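Local structure of 2,3-dihydroxybenzoate-AMP ligase (Mycobacterium smegmatis, 5KEI) at residues A208-S213 and P220-R225; G402-R407 and Y432-R437. The protein belongs to the ANL superfamily of AMP-binding enzymes, with a large N-terminal part followed by a smaller C-terminal domain. One frame throughout, in Å; residues are numbered along the deposited sequence. Where two conformers were deposited one is given.

Contact 1: residues A208-S213 and P220-R225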
ATOM      1  N   ALA A 208      11.435  -0.627  -7.194  1.00 29.15           N
ATOM      2  CA  ALA A 208      12.297   0.163  -6.345  1.00 26.20           C
ATOM      3  C   ALA A 208      12.092  -0.266  -4.906  1.00 32.76           C
ATOM      4  O   ALA A 208      13.058  -0.389  -4.151  1.00 31.95           O
ATOM      5  CB  ALA A 208      12.002   1.644  -6.500  1.00 26.29           C
ATOM      6  N   LEU A 209      10.825  -0.471  -4.525  1.00 26.65           N
ATOM      7  CA  LEU A 209      10.487  -0.939  -3.178  1.00 26.76           C
ATOM      8  C   LEU A 209       9.227  -1.801  -3.210  1.00 26.79           C
ATOM      9  O   LEU A 209       8.535  -1.843  -4.227  1.00 27.52           O
ATOM     10  CB  LEU A 209      10.296   0.246  -2.210  1.00 30.21           C
ATOM     11  CG  LEU A 209       9.397   1.432  -2.603  1.00 29.64           C
ATOM     12  CD1 LEU A 209       7.925   1.058  -2.654  1.00 29.63           C
ATOM     13  CD2 LEU A 209       9.577   2.588  -1.636  1.00 32.93           C
ATOM     14  N   LEU A 210       8.920  -2.485  -2.106  1.00 25.28           N
ATOM     15  CA  LEU A 210       7.641  -3.206  -2.009  1.00 27.70           C
ATOM     16  C   LEU A 210       6.753  -2.560  -0.932  1.00 29.71           C
ATOM     17  O   LEU A 210       7.171  -2.354   0.216  1.00 32.98           O
ATOM     18  CB  LEU A 210       7.858  -4.696  -1.705  1.00 22.54           C
ATOM     19  CG  LEU A 210       8.861  -5.437  -2.618  1.00 31.91           C
ATOM     20  CD1 LEU A 210       9.134  -6.866  -2.157  1.00 31.19           C
ATOM     21  CD2 LEU A 210       8.421  -5.444  -4.079  1.00 33.77           C
ATOM     22  N   LEU A 211       5.534  -2.209  -1.307  1.00 29.13           N
ATOM     23  CA  LEU A 211       4.560  -1.756  -0.312  1.00 27.15           C
ATOM     24  C   LEU A 211       3.768  -2.954   0.184  1.00 26.58           C
ATOM     25  O   LEU A 211       3.755  -4.012  -0.446  1.00 23.66           O
ATOM     26  CB  LEU A 211       3.619  -0.697  -0.890  1.00 23.53           C
ATOM     27  CG  LEU A 211       4.235   0.588  -1.451  1.00 24.92           C
ATOM     28  CD1 LEU A 211       3.201   1.345  -2.251  1.00 28.79           C
ATOM     29  CD2 LEU A 211       4.749   1.477  -0.327  1.00 27.53           C
ATOM     30  N   VAL A 212       3.129  -2.778   1.330  1.00 29.37           N
ATOM     31  CA  VAL A 212       2.219  -3.766   1.884  1.00 30.85           C
ATOM     32  C   VAL A 212       0.770  -3.413   1.528  1.00 32.85           C
ATOM     33  O   VAL A 212       0.381  -2.252   1.527  1.00 34.65           O
ATOM     34  CB  VAL A 212       2.392  -3.873   3.416  1.00 30.23           C
ATOM     35  CG1 VAL A 212       1.351  -4.799   4.008  1.00 39.50           C
ATOM     36  CG2 VAL A 212       3.789  -4.388   3.742  1.00 28.25           C
ATOM     37  N   SER A 213      -0.004  -4.435   1.198  1.00 33.69           N
ATOM     38  CA  SER A 213      -1.403  -4.300   0.842  1.00 37.40           C
ATOM     39  C   SER A 213      -2.304  -4.316   2.079  1.00 46.89           C
ATOM     40  O   SER A 213      -2.213  -5.225   2.908  1.00 46.17           O
ATOM     41  CB  SER A 213      -1.785  -5.437  -0.099  1.00 39.02           C
ATOM     42  OG  SER A 213      -3.142  -5.350  -0.470  1.00 48.49           O
ATOM     43  N   PRO A 220      -1.524 -10.989   3.857  1.00 63.72           N
ATOM     44  CA  PRO A 220      -1.231  -9.698   3.228  1.00 52.28           C
ATOM     45  C   PRO A 220      -0.304  -9.894   2.029  1.00 45.08           C
ATOM     46  O   PRO A 220       0.469 -10.853   1.988  1.00 49.47           O
ATOM     47  CB  PRO A 220      -0.547  -8.899   4.347  1.00 57.46           C
ATOM     48  CG  PRO A 220      -0.950  -9.569   5.611  1.00 51.79           C
ATOM     49  CD  PRO A 220      -1.074 -11.031   5.258  1.00 63.12           C
ATOM     50  N   LYS A 221      -0.397  -9.010   1.050  1.00 40.81           N
ATOM     51  CA  LYS A 221       0.395  -9.158  -0.162  1.00 36.12           C
ATOM     52  C   LYS A 221       1.426  -8.043  -0.268  1.00 34.56           C
ATOM     53  O   LYS A 221       1.319  -7.027   0.424  1.00 31.34           O
ATOM     54  CB  LYS A 221      -0.520  -9.197  -1.388  1.00 28.99           C
ATOM     55  CG  LYS A 221      -1.388 -10.455  -1.438  1.00 36.27           C
ATOM     56  CD  LYS A 221      -2.603 -10.286  -2.335  1.00 36.70           C
ATOM     57  CE  LYS A 221      -3.903 -10.409  -1.527  1.00 43.51           C
ATOM     58  NZ  LYS A 221      -5.116 -10.316  -2.394  1.00 52.56           N
ATOM     59  N   LEU A 222       2.442  -8.264  -1.098  1.00 26.47           N
ATOM     60  CA  LEU A 222       3.448  -7.250  -1.365  1.00 29.40           C
ATOM     61  C   LEU A 222       3.237  -6.649  -2.757  1.00 28.56           C
ATOM     62  O   LEU A 222       2.996  -7.348  -3.745  1.00 28.51           O
ATOM     63  CB  LEU A 222       4.868  -7.824  -1.233  1.00 30.14           C
ATOM     64  CG  LEU A 222       5.217  -8.371   0.152  1.00 28.08           C
ATOM     65  CD1 LEU A 222       6.597  -9.011   0.189  1.00 29.34           C
ATOM     66  CD2 LEU A 222       5.080  -7.282   1.214  1.00 28.05           C
ATOM     67  N   ILE A 223       3.332  -5.331  -2.812  1.00 25.63           N
ATOM     68  CA  ILE A 223       3.052  -4.584  -4.023  1.00 27.84           C
ATOM     69  C   ILE A 223       4.330  -3.963  -4.541  1.00 25.55           C
ATOM     70  O   ILE A 223       4.934  -3.122  -3.856  1.00 25.18           O
ATOM     71  CB  ILE A 223       1.998  -3.483  -3.753  1.00 25.75           C
ATOM     72  CG1 ILE A 223       0.659  -4.127  -3.372  1.00 28.22           C
ATOM     73  CG2 ILE A 223       1.835  -2.588  -4.958  1.00 25.28           C
ATOM     74  CD1 ILE A 223      -0.290  -3.201  -2.637  1.00 25.19           C
ATOM     75  N   PRO A 224       4.763  -4.373  -5.744  1.00 29.29           N
ATOM     76  CA  PRO A 224       6.007  -3.797  -6.276  1.00 29.68           C
ATOM     77  C   PRO A 224       5.740  -2.449  -6.949  1.00 29.99           C
ATOM     78  O   PRO A 224       4.851  -2.313  -7.796  1.00 34.13           O
ATOM     79  CB  PRO A 224       6.482  -4.848  -7.276  1.00 25.61           C
ATOM     80  CG  PRO A 224       5.221  -5.479  -7.765  1.00 30.51           C
ATOM     81  CD  PRO A 224       4.210  -5.403  -6.636  1.00 31.31           C
ATOM     82  N   ARG A 225       6.477  -1.432  -6.534  1.00 28.49           N
ATOM     83  CA  ARG A 225       6.355  -0.152  -7.214  1.00 32.22           C
ATOM     84  C   ARG A 225       7.690   0.086  -7.882  1.00 27.42           C
ATOM     85  O   ARG A 225       8.747  -0.029  -7.254  1.00 28.36           O
ATOM     86  CB  ARG A 225       5.975   0.978  -6.249  1.00 27.08           C
ATOM     87  CG  ARG A 225       4.746   0.682  -5.365  1.00 27.99           C
ATOM     88  CD  ARG A 225       3.413   0.713  -6.134  1.00 29.84           C
ATOM     89  NE  ARG A 225       3.284   1.966  -6.881  1.00 36.04           N
ATOM     90  CZ  ARG A 225       2.488   2.982  -6.560  1.00 26.32           C
ATOM     91  NH1 ARG A 225       1.680   2.914  -5.510  1.00 23.95           N
ATOM     92  NH2 ARG A 225       2.489   4.059  -7.322  1.00 28.35           N
TER
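Leu211 and Ile223 form the hydrogen-bonded pair at the middle of an antiparallel hairpin, Ile223 N reaching Leu211 O at 2.7 Å and Leu211 N returning to Ile223 O at 2.8 Å. Packing is tightest on the face of Leu211 and Arg225, where Leu211 CD1 crosses the aliphatic part of the arginine and comes within 3.5 Å of Arg225 CG. Bends at chi2 and chi3 (-72° and -52°) kink the arginine chain, with its methylenes against Leu211; its polar end is held by a salt bridge to Asp229 and a bond to the carbonyl of Ala356. On the other face, Leu210 CD2 lies 3.8 Å from Pro224 CB. Proline suits this non-hydrogen-bonded position, where pairing asks for no N-H. A classic beta bulge ends the pairing: Ala208 N donates to Arg225 O at 2.8 Å, Leu209 N only weakly to the same oxygen. At the opposite end Pro220 and Lys221 are partly exposed, whereas Ser213 remains buried. Ser213 N binds Lys221 O at 3.0 Å, but the lysine amine extends outward. Leucine, isoleucine and proline fill the interior by shape, while Ser213 OG, hydrogen-bonded to Glu357, and the Arg225 guanidinium are satisfied beyond the hairpin.

Contact 2: residues G402-R407 and Y432-R437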
ATOM      1  N   GLY A 402     -20.834   0.086  -9.221  1.00 31.53           N
ATOM      2  CA  GLY A 402     -20.255  -1.182  -9.635  1.00 32.07           C
ATOM      3  C   GLY A 402     -18.935  -1.458  -8.946  1.00 32.43           C
ATOM      4  O   GLY A 402     -18.557  -0.761  -8.007  1.00 31.91           O
ATOM      5  N   GLU A 403     -18.219  -2.477  -9.394  1.00 28.26           N
ATOM      6  CA  GLU A 403     -16.893  -2.673  -8.859  1.00 31.39           C
ATOM      7  C   GLU A 403     -15.878  -1.858  -9.663  1.00 34.36           C
ATOM      8  O   GLU A 403     -15.891  -1.850 -10.894  1.00 35.21           O
ATOM      9  CB  GLU A 403     -16.509  -4.148  -8.854  1.00 33.53           C
ATOM     10  CG  GLU A 403     -15.104  -4.381  -8.315  1.00 37.23           C
ATOM     11  CD  GLU A 403     -14.748  -5.848  -8.206  1.00 46.02           C
ATOM     12  OE1 GLU A 403     -15.465  -6.688  -8.801  1.00 50.01           O
ATOM     13  OE2 GLU A 403     -13.747  -6.152  -7.517  1.00 45.21           O
ATOM     14  N   LEU A 404     -15.002  -1.171  -8.951  1.00 36.46           N
ATOM     15  CA  LEU A 404     -13.929  -0.402  -9.568  1.00 37.65           C
ATOM     16  C   LEU A 404     -12.765  -1.297 -10.042  1.00 38.61           C
ATOM     17  O   LEU A 404     -12.228  -2.103  -9.282  1.00 37.93           O
ATOM     18  CB  LEU A 404     -13.428   0.646  -8.583  1.00 32.13           C
ATOM     19  CG  LEU A 404     -12.205   1.434  -9.028  1.00 35.96           C
ATOM     20  CD1 LEU A 404     -12.542   2.297 -10.242  1.00 34.45           C
ATOM     21  CD2 LEU A 404     -11.671   2.272  -7.869  1.00 36.58           C
ATOM     22  N   LEU A 405     -12.413  -1.163 -11.317  1.00 35.52           N
ATOM     23  CA  LEU A 405     -11.245  -1.809 -11.900  1.00 32.52           C
ATOM     24  C   LEU A 405     -10.324  -0.708 -12.421  1.00 37.27           C
ATOM     25  O   LEU A 405     -10.800   0.313 -12.924  1.00 34.44           O
ATOM     26  CB  LEU A 405     -11.644  -2.737 -13.042  1.00 34.53           C
ATOM     27  CG  LEU A 405     -12.183  -4.153 -12.840  1.00 40.56           C
ATOM     28  CD1 LEU A 405     -13.363  -4.213 -11.867  1.00 42.20           C
ATOM     29  CD2 LEU A 405     -12.573  -4.720 -14.197  1.00 35.43           C
ATOM     30  N   VAL A 406      -9.013  -0.906 -12.326  1.00 36.73           N
ATOM     31  CA  VAL A 406      -8.082   0.160 -12.683  1.00 32.33           C
ATOM     32  C   VAL A 406      -6.812  -0.340 -13.354  1.00 37.42           C
ATOM     33  O   VAL A 406      -6.313  -1.435 -13.058  1.00 38.32           O
ATOM     34  CB  VAL A 406      -7.683   0.989 -11.440  1.00 38.74           C
ATOM     35  CG1 VAL A 406      -7.016   0.095 -10.365  1.00 31.38           C
ATOM     36  CG2 VAL A 406      -6.777   2.137 -11.840  1.00 37.14           C
ATOM     37  N   ARG A 407      -6.309   0.480 -14.269  1.00 35.63           N
ATOM     38  CA  ARG A 407      -5.040   0.262 -14.932  1.00 35.20           C
ATOM     39  C   ARG A 407      -4.474   1.637 -15.272  1.00 36.33           C
ATOM     40  O   ARG A 407      -5.222   2.530 -15.660  1.00 33.40           O
ATOM     41  CB  ARG A 407      -5.229  -0.584 -16.182  1.00 35.48           C
ATOM     42  CG  ARG A 407      -3.963  -1.126 -16.775  1.00 37.79           C
ATOM     43  CD  ARG A 407      -4.281  -1.904 -18.040  1.00 39.29           C
ATOM     44  NE  ARG A 407      -4.785  -1.043 -19.109  1.00 38.48           N
ATOM     45  CZ  ARG A 407      -5.303  -1.506 -20.244  1.00 41.99           C
ATOM     46  NH1 ARG A 407      -5.384  -2.814 -20.445  1.00 43.23           N
ATOM     47  NH2 ARG A 407      -5.748  -0.674 -21.176  1.00 40.69           N
ATOM     48  N   TYR A 432      -6.543  -4.100 -12.466  1.00 37.37           N
ATOM     49  CA  TYR A 432      -6.621  -4.554 -11.081  1.00 33.52           C
ATOM     50  C   TYR A 432      -8.059  -4.441 -10.578  1.00 35.04           C
ATOM     51  O   TYR A 432      -8.682  -3.405 -10.760  1.00 33.42           O
ATOM     52  CB  TYR A 432      -5.678  -3.736 -10.195  1.00 28.83           C
ATOM     53  CG  TYR A 432      -5.923  -3.958  -8.732  1.00 32.03           C
ATOM     54  CD1 TYR A 432      -5.748  -5.219  -8.163  1.00 30.40           C
ATOM     55  CD2 TYR A 432      -6.327  -2.916  -7.907  1.00 31.37           C
ATOM     56  CE1 TYR A 432      -5.977  -5.431  -6.817  1.00 31.09           C
ATOM     57  CE2 TYR A 432      -6.558  -3.122  -6.548  1.00 27.28           C
ATOM     58  CZ  TYR A 432      -6.386  -4.381  -6.012  1.00 33.40           C
ATOM     59  OH  TYR A 432      -6.629  -4.599  -4.667  1.00 29.21           O
ATOM     60  N   ARG A 433      -8.591  -5.502  -9.965  1.00 38.88           N
ATOM     61  CA  ARG A 433      -9.927  -5.448  -9.338  1.00 37.65           C
ATOM     62  C   ARG A 433      -9.857  -5.024  -7.861  1.00 33.55           C
ATOM     63  O   ARG A 433      -9.381  -5.764  -7.002  1.00 35.88           O
ATOM     64  CB  ARG A 433     -10.634  -6.795  -9.464  1.00 45.13           C
ATOM     65  CG  ARG A 433     -11.140  -7.112 -10.865  1.00 48.04           C
ATOM     66  CD  ARG A 433     -12.340  -8.074 -10.816  1.00 53.51           C
ATOM     67  NE  ARG A 433     -12.032  -9.268 -10.031  1.00 55.84           N
ATOM     68  CZ  ARG A 433     -11.328 -10.294 -10.492  1.00 49.22           C
ATOM     69  NH1 ARG A 433     -10.874 -10.278 -11.734  1.00 49.80           N
ATOM     70  NH2 ARG A 433     -11.076 -11.336  -9.715  1.00 52.13           N
ATOM     71  N   SER A 434     -10.352  -3.830  -7.573  1.00 34.65           N
ATOM     72  CA  SER A 434     -10.154  -3.183  -6.277  0.68 35.72           C
ATOM     73  C   SER A 434     -11.000  -3.748  -5.146  1.00 33.79           C
ATOM     74  O   SER A 434     -10.635  -3.650  -3.972  1.00 30.87           O
ATOM     75  CB  SER A 434     -10.449  -1.693  -6.402  0.68 32.90           C
ATOM     76  OG  SER A 434     -11.783  -1.505  -6.846  0.68 31.25           O
ATOM     77  N   GLY A 435     -12.154  -4.298  -5.499  1.00 37.79           N
ATOM     78  CA  GLY A 435     -13.080  -4.791  -4.502  1.00 36.37           C
ATOM     79  C   GLY A 435     -13.902  -3.658  -3.919  1.00 38.07           C
ATOM     80  O   GLY A 435     -14.729  -3.879  -3.036  1.00 32.98           O
ATOM     81  N   ASP A 436     -13.677  -2.441  -4.416  1.00 39.87           N
ATOM     82  CA  ASP A 436     -14.435  -1.263  -3.957  1.00 36.02           C
ATOM     83  C   ASP A 436     -15.695  -1.043  -4.795  1.00 32.41           C
ATOM     84  O   ASP A 436     -15.667  -1.147  -6.016  1.00 35.68           O
ATOM     85  CB  ASP A 436     -13.563   0.001  -4.001  1.00 34.52           C
ATOM     86  CG  ASP A 436     -12.401  -0.054  -3.023  1.00 35.20           C
ATOM     87  OD1 ASP A 436     -12.615  -0.437  -1.859  1.00 38.68           O
ATOM     88  OD2 ASP A 436     -11.263   0.272  -3.425  1.00 40.11           O
ATOM     89  N   ARG A 437     -16.800  -0.739  -4.126  1.00 36.93           N
ATOM     90  CA  ARG A 437     -18.042  -0.389  -4.799  1.00 37.04           C
ATOM     91  C   ARG A 437     -18.070   1.123  -4.918  1.00 36.35           C
ATOM     92  O   ARG A 437     -17.954   1.819  -3.910  1.00 40.86           O
ATOM     93  CB  ARG A 437     -19.256  -0.908  -4.015  1.00 38.41           C
ATOM     94  CG  ARG A 437     -20.546  -1.026  -4.818  1.00 43.90           C
ATOM     95  CD  ARG A 437     -21.757  -1.245  -3.898  1.00 48.02           C
ATOM     96  NE  ARG A 437     -21.540  -2.270  -2.868  1.00 53.03           N
ATOM     97  CZ  ARG A 437     -21.944  -2.151  -1.601  1.00 56.99           C
ATOM     98  NH1 ARG A 437     -22.574  -1.040  -1.215  1.00 51.08           N
ATOM     99  NH2 ARG A 437     -21.718  -3.130  -0.718  1.00 51.85           N
TER
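Strands 402-407 and 432-437 are the two central, antiparallel strands of a small four-stranded sheet, and they are joined through a beta bulge. Val406 and Tyr432 make the regular end, with Tyr432 N 2.7 Å from Val406 O. There Val406 CG1 meets the edge of the tyrosine ring, 3.9 Å from CD2, while the hydroxyl points off from strand 402-407. Beyond Leu405 the register slips by two residues, and backbone bonds bridge the slip: Ser434 N donates to Leu404 O at 3.1 Å, and Leu404 N to Asp436 O at 3.0 Å. The deposited Ser434 conformer also aims OG at Leu404 O, but that distance is too short to trust. Gly435 sits in the bulge at positive phi (81°), where a CB would press on the preceding carbonyl oxygen. Glu403, extended with CG anti to the backbone N (chi1 179°), lays OE2 3.2 Å from Gly435 N in a weak, bent bond. Leu405 CG runs alongside Arg433 CG at 3.7 Å, a leucine against the arginine's methylenes. Asp436 turns its carboxylate to Arg455. Glu403 OE2 and Arg433 NE are 4.4 Å apart, beyond a salt bridge, so their attraction is probably modest, and backbone bonds carry the pairing.

Overall arrangement
Along the chain the two contacts follow one another without interleaving; their centres are 18 Å apart and their nearest atoms about 6 Å, without touching. They belong to different sheets, the seven-stranded mixed sheet, with 220-225 on its edge strand, and the small antiparallel sheet. Shared neighbours bridge the gap: Glu357 meets Ser213 and Ile223 in contact 1 and Tyr432 in contact 2, while Tyr415 touches Lys221 and Ile223 as well as Tyr432. The glycine- and threonine-rich loop between 208-213 and 220-225 resembles the phosphate-binding loop of relatives, and 432-436 resembles a sequence motif known from relatives in the superfamily, consistent with both contacts bordering the active-site region.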